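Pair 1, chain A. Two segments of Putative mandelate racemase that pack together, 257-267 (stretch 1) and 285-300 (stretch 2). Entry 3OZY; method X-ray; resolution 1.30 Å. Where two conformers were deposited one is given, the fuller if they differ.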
# COMPACT_ATOMS: atom_id res chain seq x y z
N TYR A 257 6.99 -3.65 -1.02
CA TYR A 257 7.22 -2.40 -1.73
C TYR A 257 8.28 -1.52 -1.07
O TYR A 257 8.25 -1.30 0.14
CB TYR A 257 5.90 -1.62 -1.83
CG TYR A 257 4.88 -2.32 -2.68
CD1 TYR A 257 4.79 -2.07 -4.05
CD2 TYR A 257 3.99 -3.25 -2.13
CE1 TYR A 257 3.86 -2.72 -4.84
CE2 TYR A 257 3.06 -3.92 -2.92
CZ TYR A 257 3.00 -3.64 -4.27
OH TYR A 257 2.09 -4.28 -5.09
N THR A 258 9.17 -0.99 -1.90
CA THR A 258 10.28 -0.11 -1.52
C THR A 258 11.35 -0.82 -0.71
O THR A 258 11.14 -1.91 -0.16
CB THR A 258 9.85 1.17 -0.73
OG1 THR A 258 9.67 0.86 0.66
CG2 THR A 258 8.60 1.82 -1.32
N ARG A 259 12.51 -0.17 -0.62
CA ARG A 259 13.60 -0.72 0.17
C ARG A 259 13.23 -0.84 1.65
O ARG A 259 13.85 -1.62 2.38
CB ARG A 259 14.84 0.16 0.02
CG ARG A 259 14.77 1.48 0.75
CD ARG A 259 15.93 2.37 0.32
NE ARG A 259 15.72 2.90 -1.03
CZ ARG A 259 16.63 3.62 -1.69
NH1 ARG A 259 17.82 3.86 -1.16
NH2 ARG A 259 16.34 4.08 -2.90
N ASN A 260 12.22 -0.09 2.09
CA ASN A 260 11.83 -0.14 3.50
C ASN A 260 11.29 -1.50 3.91
O ASN A 260 11.56 -1.98 5.01
CB ASN A 260 10.78 0.94 3.79
CG ASN A 260 11.24 2.31 3.39
OD1 ASN A 260 10.68 2.94 2.48
ND2 ASN A 260 12.28 2.78 4.04
N ALA A 261 10.53 -2.13 3.02
CA ALA A 261 9.99 -3.46 3.31
C ALA A 261 11.12 -4.46 3.48
O ALA A 261 11.14 -5.27 4.42
CB ALA A 261 9.06 -3.91 2.19
N PHE A 262 12.07 -4.42 2.55
CA PHE A 262 13.17 -5.38 2.57
C PHE A 262 14.11 -5.15 3.74
O PHE A 262 14.64 -6.11 4.31
CB PHE A 262 13.87 -5.41 1.20
CG PHE A 262 12.94 -5.85 0.11
CD1 PHE A 262 12.70 -7.20 -0.11
CD2 PHE A 262 12.24 -4.92 -0.63
CE1 PHE A 262 11.81 -7.61 -1.10
CE2 PHE A 262 11.33 -5.32 -1.60
CZ PHE A 262 11.11 -6.67 -1.85
N ASN A 263 14.29 -3.90 4.14
CA ASN A 263 15.09 -3.59 5.32
C ASN A 263 14.47 -4.23 6.56
O ASN A 263 15.17 -4.80 7.39
CB ASN A 263 15.21 -2.08 5.50
CG ASN A 263 15.95 -1.70 6.76
OD1 ASN A 263 15.36 -1.13 7.69
ND2 ASN A 263 17.23 -2.01 6.81
N ASP A 264 13.14 -4.18 6.66
CA ASP A 264 12.48 -4.82 7.79
C ASP A 264 12.71 -6.34 7.79
O ASP A 264 12.92 -6.93 8.85
CB ASP A 264 10.99 -4.51 7.81
CG ASP A 264 10.70 -3.12 8.34
OD1 ASP A 264 11.56 -2.55 9.03
OD2 ASP A 264 9.60 -2.62 8.07
N TYR A 265 12.65 -6.97 6.62
CA TYR A 265 12.95 -8.40 6.57
C TYR A 265 14.40 -8.68 6.95
O TYR A 265 14.66 -9.60 7.72
CB TYR A 265 12.62 -8.97 5.18
CG TYR A 265 11.21 -9.49 5.04
CD1 TYR A 265 10.14 -8.62 4.88
CD2 TYR A 265 10.96 -10.85 5.04
CE1 TYR A 265 8.85 -9.10 4.75
CE2 TYR A 265 9.67 -11.34 4.91
CZ TYR A 265 8.62 -10.46 4.76
OH TYR A 265 7.35 -10.97 4.63
N ILE A 266 15.32 -7.90 6.42
CA ILE A 266 16.74 -8.11 6.71
C ILE A 266 17.04 -7.93 8.20
O ILE A 266 17.76 -8.74 8.80
CB ILE A 266 17.63 -7.21 5.85
CG1 ILE A 266 17.52 -7.59 4.37
CG2 ILE A 266 19.09 -7.26 6.33
CD1 ILE A 266 18.19 -6.62 3.46
N ARG A 267 16.48 -6.89 8.80
CA ARG A 267 16.72 -6.60 10.22
C ARG A 267 16.15 -7.67 11.14
O ARG A 267 16.52 -7.78 12.32
CB ARG A 267 16.15 -5.23 10.61
CG ARG A 267 16.90 -4.06 10.02
CD ARG A 267 16.35 -2.74 10.52
NE ARG A 267 16.59 -2.55 11.96
CZ ARG A 267 15.63 -2.52 12.88
NH1 ARG A 267 14.36 -2.65 12.52
NH2 ARG A 267 15.95 -2.35 14.15
N THR A 285 15.10 2.75 -10.34
CA THR A 285 15.78 3.53 -9.30
C THR A 285 15.75 2.80 -7.95
O THR A 285 16.77 2.68 -7.26
CB THR A 285 15.15 4.91 -9.18
OG1 THR A 285 15.18 5.55 -10.46
CG2 THR A 285 15.89 5.77 -8.15
N GLU A 286 14.58 2.29 -7.59
CA GLU A 286 14.42 1.64 -6.30
C GLU A 286 15.01 0.22 -6.28
O GLU A 286 15.65 -0.18 -5.30
CB GLU A 286 12.95 1.64 -5.89
CG GLU A 286 12.69 1.24 -4.44
CD GLU A 286 13.16 2.27 -3.43
OE1 GLU A 286 13.69 3.34 -3.81
OE2 GLU A 286 13.01 2.00 -2.22
N ALA A 287 14.83 -0.53 -7.36
CA ALA A 287 15.41 -1.87 -7.43
C ALA A 287 16.94 -1.83 -7.33
O ALA A 287 17.54 -2.72 -6.73
CB ALA A 287 14.98 -2.59 -8.70
N LEU A 288 17.56 -0.81 -7.91
CA LEU A 288 19.01 -0.65 -7.80
C LEU A 288 19.43 -0.58 -6.34
O LEU A 288 20.42 -1.21 -5.94
CB LEU A 288 19.48 0.62 -8.52
CG LEU A 288 19.52 0.54 -10.04
CD1 LEU A 288 19.76 1.94 -10.59
CD2 LEU A 288 20.61 -0.42 -10.50
N ALA A 289 18.69 0.19 -5.56
CA ALA A 289 19.03 0.38 -4.15
C ALA A 289 18.79 -0.92 -3.39
O ALA A 289 19.58 -1.29 -2.51
CB ALA A 289 18.18 1.49 -3.57
N ILE A 290 17.72 -1.63 -3.72
CA ILE A 290 17.39 -2.88 -3.04
C ILE A 290 18.44 -3.95 -3.35
O ILE A 290 18.87 -4.68 -2.46
CB ILE A 290 15.96 -3.35 -3.38
CG1 ILE A 290 14.95 -2.34 -2.83
CG2 ILE A 290 15.69 -4.72 -2.79
CD1 ILE A 290 13.56 -2.51 -3.39
N SER A 291 18.87 -4.03 -4.61
CA SER A 291 19.90 -4.99 -5.00
C SER A 291 21.19 -4.74 -4.23
O SER A 291 21.84 -5.67 -3.74
CB SER A 291 20.14 -4.90 -6.51
OG SER A 291 21.22 -5.72 -6.90
N ALA A 292 21.57 -3.47 -4.12
CA ALA A 292 22.77 -3.10 -3.37
C ALA A 292 22.65 -3.47 -1.90
O ALA A 292 23.60 -4.00 -1.31
CB ALA A 292 23.03 -1.61 -3.51
N SER A 293 21.48 -3.20 -1.32
CA SER A 293 21.26 -3.49 0.09
C SER A 293 21.28 -4.99 0.38
O SER A 293 21.73 -5.42 1.44
CB SER A 293 19.95 -2.86 0.57
OG SER A 293 19.97 -1.47 0.30
N ALA A 294 20.78 -5.80 -0.56
CA ALA A 294 20.87 -7.25 -0.43
C ALA A 294 22.33 -7.67 -0.38
O ALA A 294 22.73 -8.45 0.49
CB ALA A 294 20.15 -7.94 -1.58
N ALA A 295 23.14 -7.15 -1.30
CA ALA A 295 24.55 -7.54 -1.36
C ALA A 295 25.29 -7.14 -0.07
O ALA A 295 26.11 -7.90 0.44
CB ALA A 295 25.22 -6.94 -2.59
N SER A 296 25.01 -5.95 0.43
CA SER A 296 25.62 -5.49 1.68
C SER A 296 25.37 -6.46 2.82
O SER A 296 26.23 -6.67 3.67
CB SER A 296 25.10 -4.12 2.06
OG SER A 296 25.67 -3.15 1.22
N ALA A 297 24.18 -7.05 2.83
CA ALA A 297 23.79 -7.97 3.89
C ALA A 297 24.17 -9.41 3.60
O ALA A 297 23.79 -10.32 4.36
CB ALA A 297 22.28 -7.87 4.13
N HIS A 298 24.90 -9.64 2.51
CA HIS A 298 25.33 -10.98 2.11
C HIS A 298 24.14 -11.86 1.74
O HIS A 298 24.16 -13.08 1.95
CB HIS A 298 26.21 -11.63 3.19
CG HIS A 298 27.39 -10.79 3.55
ND1 HIS A 298 28.56 -10.84 2.84
CD2 HIS A 298 27.55 -9.83 4.49
CE1 HIS A 298 29.42 -9.97 3.36
NE2 HIS A 298 28.82 -9.34 4.36
N LEU A 299 23.13 -11.22 1.16
CA LEU A 299 21.93 -11.88 0.66
C LEU A 299 21.85 -11.69 -0.85
O LEU A 299 22.68 -11.00 -1.44
CB LEU A 299 20.69 -11.28 1.34
CG LEU A 299 20.72 -11.31 2.87
CD1 LEU A 299 19.51 -10.55 3.42
CD2 LEU A 299 20.77 -12.73 3.41
N ALA A 300 20.85 -12.29 -1.48
CA ALA A 300 20.72 -12.24 -2.93
C ALA A 300 19.53 -11.38 -3.33
O ALA A 300 18.54 -11.30 -2.60
CB ALA A 300 20.56 -13.66 -3.48

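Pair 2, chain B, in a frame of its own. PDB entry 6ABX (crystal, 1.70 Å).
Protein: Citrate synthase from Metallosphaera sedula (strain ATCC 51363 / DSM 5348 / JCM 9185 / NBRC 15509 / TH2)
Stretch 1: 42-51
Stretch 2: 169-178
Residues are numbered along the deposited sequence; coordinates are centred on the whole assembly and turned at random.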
# COMPACT_ATOMS: atom_id res chain seq x y z
N ASN B 42 -11.47 13.12 -24.12
CA ASN B 42 -10.94 14.07 -23.19
C ASN B 42 -10.85 13.39 -21.81
O ASN B 42 -11.42 12.29 -21.64
CB ASN B 42 -11.73 15.37 -23.16
CG ASN B 42 -13.20 15.09 -22.92
OD1 ASN B 42 -13.57 14.72 -21.82
ND2 ASN B 42 -14.00 15.23 -23.96
N PHE B 43 -10.11 14.02 -20.89
CA PHE B 43 -9.87 13.45 -19.55
C PHE B 43 -11.18 12.96 -18.90
O PHE B 43 -11.31 11.77 -18.53
CB PHE B 43 -9.19 14.44 -18.63
CG PHE B 43 -8.88 13.90 -17.27
CD1 PHE B 43 -9.83 13.84 -16.27
CD2 PHE B 43 -7.58 13.51 -16.98
CE1 PHE B 43 -9.49 13.40 -14.99
CE2 PHE B 43 -7.26 13.06 -15.73
CZ PHE B 43 -8.20 13.01 -14.74
N GLU B 44 -12.16 13.83 -18.80
CA GLU B 44 -13.39 13.46 -18.10
C GLU B 44 -14.16 12.34 -18.83
O GLU B 44 -14.71 11.41 -18.21
CB GLU B 44 -14.29 14.67 -17.87
CG GLU B 44 -13.71 15.67 -16.91
CD GLU B 44 -12.86 16.79 -17.47
OE1 GLU B 44 -12.31 16.64 -18.57
OE2 GLU B 44 -12.85 17.87 -16.81
N GLU B 45 -14.18 12.37 -20.16
CA GLU B 45 -14.92 11.35 -20.87
C GLU B 45 -14.27 9.97 -20.66
O GLU B 45 -14.95 8.94 -20.51
CB GLU B 45 -14.97 11.67 -22.36
CG GLU B 45 -15.75 10.68 -23.14
CD GLU B 45 -15.92 11.03 -24.61
OE1 GLU B 45 -15.01 10.68 -25.41
OE2 GLU B 45 -16.94 11.67 -24.93
N VAL B 46 -12.92 9.91 -20.71
CA VAL B 46 -12.26 8.61 -20.48
C VAL B 46 -12.38 8.15 -19.02
O VAL B 46 -12.50 6.93 -18.81
CB VAL B 46 -10.79 8.61 -20.97
CG1 VAL B 46 -10.16 7.25 -20.75
CG2 VAL B 46 -10.71 8.97 -22.44
N ALA B 47 -12.33 9.06 -18.04
CA ALA B 47 -12.55 8.68 -16.63
C ALA B 47 -13.97 8.09 -16.48
O ALA B 47 -14.14 7.03 -15.86
CB ALA B 47 -12.38 9.86 -15.71
N TYR B 48 -14.95 8.71 -17.16
CA TYR B 48 -16.31 8.16 -17.16
C TYR B 48 -16.30 6.74 -17.73
O TYR B 48 -16.97 5.83 -17.16
CB TYR B 48 -17.26 9.05 -17.97
CG TYR B 48 -18.73 8.70 -17.86
CD1 TYR B 48 -19.25 7.59 -18.50
CD2 TYR B 48 -19.56 9.44 -17.05
CE1 TYR B 48 -20.58 7.23 -18.36
CE2 TYR B 48 -20.91 9.14 -16.95
CZ TYR B 48 -21.40 7.99 -17.56
OH TYR B 48 -22.72 7.67 -17.37
N LEU B 49 -15.67 6.59 -18.88
CA LEU B 49 -15.62 5.28 -19.57
C LEU B 49 -15.01 4.23 -18.66
O LEU B 49 -15.57 3.10 -18.50
CB LEU B 49 -14.82 5.42 -20.85
CG LEU B 49 -14.55 4.13 -21.62
CD1 LEU B 49 -15.85 3.51 -22.12
CD2 LEU B 49 -13.62 4.43 -22.75
N LEU B 50 -13.87 4.58 -18.03
CA LEU B 50 -13.18 3.57 -17.23
C LEU B 50 -14.03 3.16 -16.02
O LEU B 50 -14.14 1.95 -15.69
CB LEU B 50 -11.80 4.12 -16.82
CG LEU B 50 -10.78 4.08 -17.94
CD1 LEU B 50 -9.51 4.87 -17.59
CD2 LEU B 50 -10.41 2.65 -18.33
N TRP B 51 -14.64 4.12 -15.33
CA TRP B 51 -15.40 3.83 -14.10
C TRP B 51 -16.75 3.19 -14.39
O TRP B 51 -17.12 2.27 -13.69
CB TRP B 51 -15.61 5.07 -13.24
CG TRP B 51 -14.40 5.44 -12.41
CD1 TRP B 51 -13.55 4.60 -11.76
CD2 TRP B 51 -13.94 6.77 -12.12
NE1 TRP B 51 -12.57 5.30 -11.10
CE2 TRP B 51 -12.78 6.64 -11.29
CE3 TRP B 51 -14.41 8.05 -12.43
CZ2 TRP B 51 -12.09 7.74 -10.80
CZ3 TRP B 51 -13.71 9.13 -11.95
CH2 TRP B 51 -12.56 8.97 -11.15
N LEU B 169 -1.85 18.41 -22.35
CA LEU B 169 -1.91 17.86 -20.98
C LEU B 169 -3.02 16.80 -20.90
O LEU B 169 -2.84 15.69 -20.30
CB LEU B 169 -2.17 18.93 -19.92
CG LEU B 169 -2.28 18.37 -18.51
CD1 LEU B 169 -1.07 17.59 -18.12
CD2 LEU B 169 -2.52 19.49 -17.51
N ASP B 170 -4.19 17.10 -21.50
CA ASP B 170 -5.32 16.22 -21.45
C ASP B 170 -4.96 14.84 -22.05
O ASP B 170 -5.21 13.79 -21.48
CB ASP B 170 -6.47 16.88 -22.20
CG ASP B 170 -7.80 16.38 -21.72
OD1 ASP B 170 -8.14 16.66 -20.51
OD2 ASP B 170 -8.41 15.69 -22.52
N VAL B 171 -4.37 14.83 -23.23
CA VAL B 171 -3.93 13.59 -23.84
C VAL B 171 -2.87 12.89 -22.99
O VAL B 171 -2.99 11.64 -22.74
CB VAL B 171 -3.43 13.83 -25.27
CG1 VAL B 171 -2.78 12.56 -25.86
CG2 VAL B 171 -4.54 14.32 -26.17
N SER B 172 -1.83 13.62 -22.52
CA SER B 172 -0.84 13.02 -21.72
C SER B 172 -1.40 12.34 -20.46
O SER B 172 -0.97 11.21 -20.13
CB SER B 172 0.24 14.02 -21.36
OG SER B 172 0.66 14.68 -22.53
N LEU B 173 -2.41 12.94 -19.79
CA LEU B 173 -3.06 12.30 -18.65
C LEU B 173 -3.89 11.08 -19.10
O LEU B 173 -3.77 10.01 -18.46
CB LEU B 173 -3.93 13.31 -17.91
CG LEU B 173 -3.18 14.46 -17.25
CD1 LEU B 173 -4.15 15.51 -16.75
CD2 LEU B 173 -2.30 13.94 -16.12
N MET B 174 -4.64 11.16 -20.23
CA MET B 174 -5.47 9.99 -20.64
C MET B 174 -4.56 8.78 -20.87
O MET B 174 -4.87 7.62 -20.52
CB MET B 174 -6.27 10.26 -21.95
CG MET B 174 -7.41 11.22 -21.78
SD MET B 174 -8.44 11.47 -23.31
CE MET B 174 -7.39 12.59 -24.19
N LEU B 175 -3.36 9.02 -21.41
CA LEU B 175 -2.40 7.98 -21.74
C LEU B 175 -1.89 7.23 -20.51
O LEU B 175 -1.40 6.12 -20.71
CB LEU B 175 -1.20 8.55 -22.48
CG LEU B 175 -1.49 9.07 -23.89
CD1 LEU B 175 -0.25 9.66 -24.54
CD2 LEU B 175 -2.03 7.97 -24.76
N HIS B 176 -1.99 7.82 -19.32
CA HIS B 176 -1.52 7.25 -18.05
C HIS B 176 -2.63 6.64 -17.18
O HIS B 176 -2.33 6.17 -16.09
CB HIS B 176 -0.74 8.30 -17.27
CG HIS B 176 0.60 8.60 -17.84
ND1 HIS B 176 0.78 9.52 -18.85
CD2 HIS B 176 1.82 8.11 -17.54
CE1 HIS B 176 2.09 9.56 -19.15
NE2 HIS B 176 2.74 8.66 -18.41
N MET B 177 -3.91 6.63 -17.62
CA MET B 177 -4.99 6.32 -16.72
C MET B 177 -4.99 4.84 -16.33
O MET B 177 -5.31 4.56 -15.18
CB MET B 177 -6.33 6.67 -17.33
CG MET B 177 -6.57 8.17 -17.27
SD MET B 177 -8.15 8.58 -18.08
CE MET B 177 -8.24 10.33 -17.75
N ASP B 178 -4.59 3.95 -17.24
CA ASP B 178 -4.54 2.55 -16.85
C ASP B 178 -3.55 1.77 -17.71
O ASP B 178 -3.38 2.09 -18.87
CB ASP B 178 -5.89 1.82 -16.96
CG ASP B 178 -5.89 0.53 -16.14
OD1 ASP B 178 -5.67 0.63 -14.91
OD2 ASP B 178 -5.97 -0.57 -16.75
O HOH W 1 -9.94 18.10 -19.04

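Two helical segments pack side by side in each pair with their N-to-C directions nearly aligned, at 18° in pair 1 and 20° in pair 2; the axes approach to 9.5 and 9.8 Å, and 14 central residues superpose with an RMSD of 0.5 Å. The buried surface is also similar, 464 Å² in pair 1 and 437 Å² in pair 2.

At the start of the first helix, both pairs bring a carboxylate from the second helix to a free backbone amide. In pair 1 R259(A) N donates to E286(A) OE2 (2.7 Å); at the matched positions of pair 2, F43(B) N donates to D170(B) OD2 (2.9 Å), with a weak second bond from F43(B) N to D170(B) OD1 (3.3 Å). In pair 2 the residue ahead, N42(B), caps its own helix, N42(B) OD1 accepting from E45(B) N at 2.9 Å.

The matched residues R259(A) and F43(B) use this acid differently. The arginine folds back with chi1 p, and its guanidinium closes a salt bridge, R259(A) NH2 to E286(A) OE1 at 2.9 Å and R259(A) NE to E286(A) OE2 at 3.1 Å, so one carboxylate serves both backbone and side chain. F43(B), with chi1 t, has no charge to offer; in pair 2 a water donates to D170(B) OD1 (2.7 Å) and to E44(B) OE1 (2.8 Å), linking two carboxylates.

A289(A) and L173(B) match and both point toward the first helix. The guanidinium lies with one face over the small alanine, R259(A) CZ to A289(A) CB being 3.2 Å, whereas L173(B) CB meets the edge of the phenylalanine ring, 3.8 Å from F43(B) CD2.

One turn on, F262(A) matches V46(B), and I290(A) matches M174(B). A large ring meets a branched chain in pair 1, F262(A) CD2 lying 3.9 Å from I290(A) CD1; in pair 2 a short valine meets a long thioether, V46(B) CG2 to M174(B) SD at 3.5 Å.

S293(A) and M177(B) share the next inward position. S293(A) OG donates to A289(A) O of its own helix at 2.8 Å. The extended M177(B) instead has 93 Å² of its surface covered by the first stretch: M177(B) CE sits over the face of the F43(B) ring, 3.6 Å from the centroid, and M177(B) SD lies 3.6 Å from V46(B) CG1.

I266(A) and L50(B) match closely and both point toward the second segment. L50(B) CD1 packs 3.7 Å from M177(B) CB. I266(A) CG1 lies 3.7 Å from L299(A) CD1, and I266(A) CG2 3.9 Å from A297(A) CB.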